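Local coordinates for archaeal flagellar ATP-binding protein FlaH (Methanocaldococcus jannaschii DSM 2661, PDB 4WIA), which probably binds ATP and magnesium as an accessory component of the archaellum, the archaeal flagellum, with a suggested regulatory role in its assembly, at residues H26-K40 with T153-K166. Numbering follows the deposited sequence.
With SO4 (sulfate ion), chain E; SO4 (sulfate ion), chain F.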
loop_
_atom_site.group_PDB
_atom_site.type_symbol
_atom_site.label_atom_id
_atom_site.label_comp_id
_atom_site.label_asym_id
_atom_site.label_seq_id
_atom_site.Cartn_x
_atom_site.Cartn_y
_atom_site.Cartn_z
ATOM N N HIS A 26 -14.931 0.579 11.412
ATOM C CA HIS A 26 -14.503 1.401 12.531
ATOM C C HIS A 26 -15.516 1.319 13.695
ATOM O O HIS A 26 -16.701 1.234 13.464
ATOM C CB HIS A 26 -14.265 2.841 12.051
ATOM C CG HIS A 26 -12.941 3.004 11.365
ATOM N ND1 HIS A 26 -12.801 3.402 10.057
ATOM C CD2 HIS A 26 -11.691 2.790 11.816
ATOM C CE1 HIS A 26 -11.523 3.397 9.718
ATOM N NE2 HIS A 26 -10.829 3.043 10.776
ATOM N N GLY A 27 -15.021 1.356 14.938
ATOM C CA GLY A 27 -15.858 1.226 16.100
ATOM C C GLY A 27 -16.280 -0.197 16.399
ATOM O O GLY A 27 -17.183 -0.403 17.158
ATOM N N SER A 28 -15.683 -1.193 15.771
ATOM C CA SER A 28 -16.095 -2.563 16.036
ATOM C C SER A 28 -15.454 -3.076 17.348
ATOM O O SER A 28 -14.278 -2.776 17.639
ATOM C CB SER A 28 -15.681 -3.467 14.864
ATOM O OG SER A 28 -16.491 -3.214 13.700
ATOM N N LEU A 29 -16.228 -3.845 18.087
ATOM C CA LEU A 29 -15.726 -4.722 19.076
ATOM C C LEU A 29 -15.935 -6.170 18.605
ATOM O O LEU A 29 -17.056 -6.714 18.617
ATOM C CB LEU A 29 -16.443 -4.522 20.398
ATOM C CG LEU A 29 -16.026 -5.502 21.514
ATOM C CD1 LEU A 29 -14.584 -5.337 21.935
ATOM C CD2 LEU A 29 -16.938 -5.321 22.727
ATOM N N ILE A 30 -14.838 -6.806 18.265
ATOM C CA ILE A 30 -14.859 -8.110 17.726
ATOM C C ILE A 30 -14.480 -9.079 18.818
ATOM O O ILE A 30 -13.448 -8.945 19.455
ATOM C CB ILE A 30 -13.806 -8.234 16.610
ATOM C CG1 ILE A 30 -13.988 -7.104 15.594
ATOM C CG2 ILE A 30 -13.908 -9.601 15.942
ATOM C CD1 ILE A 30 -13.148 -7.231 14.337
ATOM N N ILE A 31 -15.321 -10.050 19.044
ATOM C CA ILE A 31 -15.017 -11.107 19.980
ATOM C C ILE A 31 -14.806 -12.409 19.229
ATOM O O ILE A 31 -15.674 -12.847 18.481
ATOM C CB ILE A 31 -16.187 -11.293 20.994
ATOM C CG1 ILE A 31 -16.389 -10.007 21.787
ATOM C CG2 ILE A 31 -15.896 -12.460 21.938
ATOM C CD1 ILE A 31 -15.201 -9.590 22.622
ATOM N N ILE A 32 -13.663 -13.022 19.435
ATOM C CA ILE A 32 -13.367 -14.306 18.855
ATOM C C ILE A 32 -13.359 -15.368 19.909
ATOM O O ILE A 32 -12.484 -15.391 20.743
ATOM C CB ILE A 32 -12.035 -14.273 18.122
ATOM C CG1 ILE A 32 -12.047 -13.114 17.090
ATOM C CG2 ILE A 32 -11.839 -15.603 17.410
ATOM C CD1 ILE A 32 -10.689 -12.853 16.444
ATOM N N GLU A 33 -14.374 -16.211 19.905
ATOM C CA GLU A 33 -14.619 -17.115 20.996
ATOM C C GLU A 33 -14.474 -18.534 20.509
ATOM O O GLU A 33 -15.168 -18.954 19.565
ATOM C CB GLU A 33 -16.047 -16.900 21.556
ATOM C CG GLU A 33 -16.521 -18.011 22.514
ATOM C CD GLU A 33 -17.885 -17.804 23.141
ATOM O OE1 GLU A 33 -18.624 -16.882 22.733
ATOM O OE2 GLU A 33 -18.209 -18.573 24.094
ATOM N N GLY A 34 -13.651 -19.321 21.193
ATOM C CA GLY A 34 -13.517 -20.726 20.856
ATOM C C GLY A 34 -12.526 -21.353 21.800
ATOM O O GLY A 34 -11.770 -20.656 22.461
ATOM N N GLU A 35 -12.499 -22.673 21.808
ATOM C CA GLU A 35 -11.581 -23.411 22.641
ATOM C C GLU A 35 -10.113 -23.313 22.189
ATOM O O GLU A 35 -9.786 -22.757 21.137
ATOM C CB GLU A 35 -12.009 -24.872 22.693
ATOM C CG GLU A 35 -13.420 -25.015 23.197
ATOM C CD GLU A 35 -13.751 -26.400 23.676
ATOM O OE1 GLU A 35 -14.955 -26.656 23.864
ATOM O OE2 GLU A 35 -12.823 -27.208 23.870
ATOM N N GLU A 36 -9.228 -23.847 23.015
ATOM C CA GLU A 36 -7.821 -23.869 22.670
ATOM C C GLU A 36 -7.639 -24.471 21.305
ATOM O O GLU A 36 -8.347 -25.396 20.968
ATOM C CB GLU A 36 -7.068 -24.765 23.643
ATOM C CG GLU A 36 -7.269 -24.409 25.098
ATOM C CD GLU A 36 -6.346 -25.156 26.029
ATOM O OE1 GLU A 36 -6.057 -24.629 27.114
ATOM O OE2 GLU A 36 -5.928 -26.280 25.685
ATOM N N SER A 37 -6.649 -23.982 20.557
ATOM C CA SER A 37 -6.197 -24.603 19.289
ATOM C C SER A 37 -7.186 -24.491 18.124
ATOM O O SER A 37 -7.050 -25.192 17.148
ATOM C CB SER A 37 -5.868 -26.082 19.497
ATOM O OG SER A 37 -5.042 -26.253 20.623
ATOM N N THR A 38 -8.188 -23.634 18.249
ATOM C CA THR A 38 -9.172 -23.474 17.216
ATOM C C THR A 38 -8.826 -22.315 16.266
ATOM O O THR A 38 -9.603 -22.004 15.358
ATOM C CB THR A 38 -10.599 -23.366 17.800
ATOM O OG1 THR A 38 -10.779 -22.146 18.535
ATOM C CG2 THR A 38 -10.891 -24.551 18.702
ATOM N N GLY A 39 -7.670 -21.678 16.457
ATOM C CA GLY A 39 -7.198 -20.678 15.500
ATOM C C GLY A 39 -7.441 -19.223 15.835
ATOM O O GLY A 39 -7.277 -18.356 14.985
ATOM N N LYS A 40 -7.787 -18.913 17.076
ATOM C CA LYS A 40 -8.143 -17.534 17.437
ATOM C C LYS A 40 -6.979 -16.586 17.272
ATOM O O LYS A 40 -7.109 -15.486 16.742
ATOM C CB LYS A 40 -8.637 -17.477 18.909
ATOM C CG LYS A 40 -9.799 -18.420 19.234
ATOM C CD LYS A 40 -10.381 -18.183 20.645
ATOM C CE LYS A 40 -9.412 -18.498 21.766
ATOM N NZ LYS A 40 -8.992 -19.914 21.738
ATOM N N THR A 153 -14.293 2.240 21.526
ATOM C CA THR A 153 -14.794 2.015 20.142
ATOM C C THR A 153 -15.649 3.156 19.679
ATOM O O THR A 153 -15.700 3.450 18.490
ATOM C CB THR A 153 -15.546 0.680 19.955
ATOM O OG1 THR A 153 -16.615 0.544 20.897
ATOM C CG2 THR A 153 -14.605 -0.462 20.169
ATOM N N ALA A 154 -16.275 3.862 20.618
ATOM C CA ALA A 154 -17.001 5.082 20.262
ATOM C C ALA A 154 -16.080 6.139 19.657
ATOM O O ALA A 154 -16.541 7.040 18.974
ATOM C CB ALA A 154 -17.735 5.657 21.474
ATOM N N LEU A 155 -14.790 6.057 19.927
ATOM C CA LEU A 155 -13.823 6.953 19.278
ATOM C C LEU A 155 -13.394 6.457 17.918
ATOM O O LEU A 155 -12.407 6.944 17.395
ATOM C CB LEU A 155 -12.547 7.117 20.138
ATOM C CG LEU A 155 -12.655 7.745 21.550
ATOM C CD1 LEU A 155 -13.427 9.074 21.608
ATOM C CD2 LEU A 155 -13.282 6.776 22.522
ATOM N N LYS A 156 -14.079 5.455 17.350
ATOM C CA LYS A 156 -13.737 4.906 16.011
ATOM C C LYS A 156 -12.576 3.895 15.987
ATOM O O LYS A 156 -12.223 3.335 14.941
ATOM C CB LYS A 156 -13.474 6.025 15.014
ATOM C CG LYS A 156 -14.642 6.953 14.907
ATOM C CD LYS A 156 -15.715 6.343 14.031
ATOM C CE LYS A 156 -16.947 7.266 13.921
ATOM N NZ LYS A 156 -16.482 8.688 13.808
ATOM N N LYS A 157 -12.014 3.636 17.151
ATOM C CA LYS A 157 -11.063 2.565 17.291
ATOM C C LYS A 157 -11.735 1.222 17.108
ATOM O O LYS A 157 -12.941 1.085 17.245
ATOM C CB LYS A 157 -10.445 2.541 18.701
ATOM C CG LYS A 157 -10.035 3.856 19.327
ATOM C CD LYS A 157 -8.721 4.294 18.759
ATOM C CE LYS A 157 -8.249 5.569 19.405
ATOM N NZ LYS A 157 -6.886 5.654 18.890
ATOM N N ILE A 158 -10.902 0.233 16.894
ATOM C CA ILE A 158 -11.349 -1.115 16.797
ATOM C C ILE A 158 -10.721 -1.940 17.896
ATOM O O ILE A 158 -9.548 -1.844 18.090
ATOM C CB ILE A 158 -10.940 -1.706 15.427
ATOM C CG1 ILE A 158 -11.775 -1.036 14.346
ATOM C CG2 ILE A 158 -11.161 -3.214 15.407
ATOM C CD1 ILE A 158 -11.199 -1.140 12.944
ATOM N N ILE A 159 -11.517 -2.762 18.576
ATOM C CA ILE A 159 -10.992 -3.663 19.579
ATOM C C ILE A 159 -11.312 -5.112 19.269
ATOM O O ILE A 159 -12.406 -5.438 18.869
ATOM C CB ILE A 159 -11.503 -3.285 20.990
ATOM C CG1 ILE A 159 -10.884 -1.964 21.384
ATOM C CG2 ILE A 159 -11.125 -4.333 22.024
ATOM C CD1 ILE A 159 -11.409 -1.383 22.668
ATOM N N ILE A 160 -10.340 -5.987 19.492
ATOM C CA ILE A 160 -10.503 -7.360 19.164
ATOM C C ILE A 160 -10.031 -8.167 20.356
ATOM O O ILE A 160 -8.892 -8.021 20.724
ATOM C CB ILE A 160 -9.613 -7.721 17.905
ATOM C CG1 ILE A 160 -9.947 -6.817 16.725
ATOM C CG2 ILE A 160 -9.825 -9.161 17.518
ATOM C CD1 ILE A 160 -9.089 -7.017 15.465
ATOM N N CYS A 161 -10.870 -9.065 20.889
ATOM C CA CYS A 161 -10.472 -9.957 21.966
ATOM C C CYS A 161 -10.706 -11.409 21.619
ATOM O O CYS A 161 -11.670 -11.766 20.949
ATOM C CB CYS A 161 -11.283 -9.702 23.213
ATOM S SG CYS A 161 -11.376 -8.010 23.830
ATOM N N THR A 162 -9.845 -12.275 22.131
ATOM C CA THR A 162 -10.151 -13.688 22.120
ATOM C C THR A 162 -10.678 -14.139 23.496
ATOM O O THR A 162 -10.244 -13.651 24.525
ATOM C CB THR A 162 -8.943 -14.514 21.719
ATOM O OG1 THR A 162 -7.952 -14.423 22.728
ATOM C CG2 THR A 162 -8.344 -13.983 20.392
ATOM N N VAL A 163 -11.559 -15.126 23.454
ATOM C CA VAL A 163 -12.176 -15.673 24.609
ATOM C C VAL A 163 -12.127 -17.193 24.520
ATOM O O VAL A 163 -12.577 -17.769 23.517
ATOM C CB VAL A 163 -13.644 -15.248 24.609
ATOM C CG1 VAL A 163 -14.440 -16.020 25.671
ATOM C CG2 VAL A 163 -13.773 -13.754 24.810
ATOM N N ASN A 164 -11.569 -17.845 25.534
ATOM C CA ASN A 164 -11.666 -19.288 25.659
ATOM C C ASN A 164 -12.799 -19.591 26.614
ATOM O O ASN A 164 -12.707 -19.279 27.786
ATOM C CB ASN A 164 -10.351 -19.870 26.160
ATOM C CG ASN A 164 -10.413 -21.387 26.378
ATOM O OD1 ASN A 164 -11.481 -22.004 26.427
ATOM N ND2 ASN A 164 -9.245 -21.994 26.515
ATOM N N PRO A 165 -13.887 -20.198 26.125
ATOM C CA PRO A 165 -15.049 -20.320 27.003
ATOM C C PRO A 165 -14.821 -21.225 28.220
ATOM O O PRO A 165 -15.591 -21.140 29.170
ATOM C CB PRO A 165 -16.144 -20.900 26.075
ATOM C CG PRO A 165 -15.405 -21.565 24.970
ATOM C CD PRO A 165 -14.149 -20.760 24.788
ATOM N N LYS A 166 -13.771 -22.054 28.193
ATOM C CA LYS A 166 -13.409 -22.886 29.343
ATOM C C LYS A 166 -12.893 -22.117 30.572
ATOM O O LYS A 166 -12.727 -22.677 31.674
ATOM C CB LYS A 166 -12.381 -23.933 28.959
ATOM C CG LYS A 166 -12.978 -25.093 28.191
ATOM C CD LYS A 166 -11.904 -25.947 27.524
ATOM C CE LYS A 166 -12.364 -27.369 27.299
ATOM N NZ LYS A 166 -12.466 -28.093 28.595
HETATM S S SO4 E . -5.933 -20.674 19.433
HETATM O O1 SO4 E . -7.413 -20.916 19.302
HETATM O O2 SO4 E . -5.245 -21.328 18.327
HETATM O O3 SO4 E . -5.490 -19.260 19.317
HETATM O O4 SO4 E . -5.691 -21.339 20.711
HETATM S S SO4 F . -6.753 -19.874 24.498
HETATM O O1 SO4 F . -7.876 -20.559 23.840
HETATM O O2 SO4 F . -5.370 -20.254 24.071
HETATM O O3 SO4 F . -6.946 -20.337 25.898
HETATM O O4 SO4 F . -6.807 -18.365 24.390
#
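Strands 29-33 and 158-163 pair in parallel at the centre of the main beta-sheet, from Leu29 beside Ile159 to Glu33 beside Val163. Six regular backbone hydrogen bonds join the strands and their flanking residues, from Ile159 N to Ser28 O (2.9 Å) through to Gly34 N on Val163 O. On one face, Leu29 CD1 meets Ile159 CG2 at 3.6 Å, and Ile31 CG2 touches Val163 CG2. CG of Leu29 stands anti to the backbone N (chi1 176°), and its CD1 swings back over the neighbouring strand. Helices 142-153 and 170-179 cover this face. On the other, Ile30 and Ile160 lie side by side, and Ile32 CD1 reaches Ile160 CG2 at 3.9 Å. Helix 40-53 packs there. Thr162 OG1, on this face, is hydrogen-bonded to Asp127 OD1.

Past the strands, Lys40 bends at its last two torsions and runs over Thr162 and Val163, with CD 3.6 Å from Val163 O. Its NZ hydrogen-bonds to Gly34 O and to O1 of one sulfate (chain E), which also accepts from Lys40 N at 3.0 Å. Asn164 ND2 holds O3 of a second sulfate (chain F) at 2.9 Å, in a nearly straight bond (164°). Asn164 OD1 accepts from Lys166 N, closing an Asx turn. The first sulfate sits among the amides of Ser37 to Lys40, consistent with a phosphate site. The loop from Gly34 to Lys40, between strand 29-33 and helix 40-53, is the P-loop (Walker A motif) of a KaiC-like P-loop NTPase.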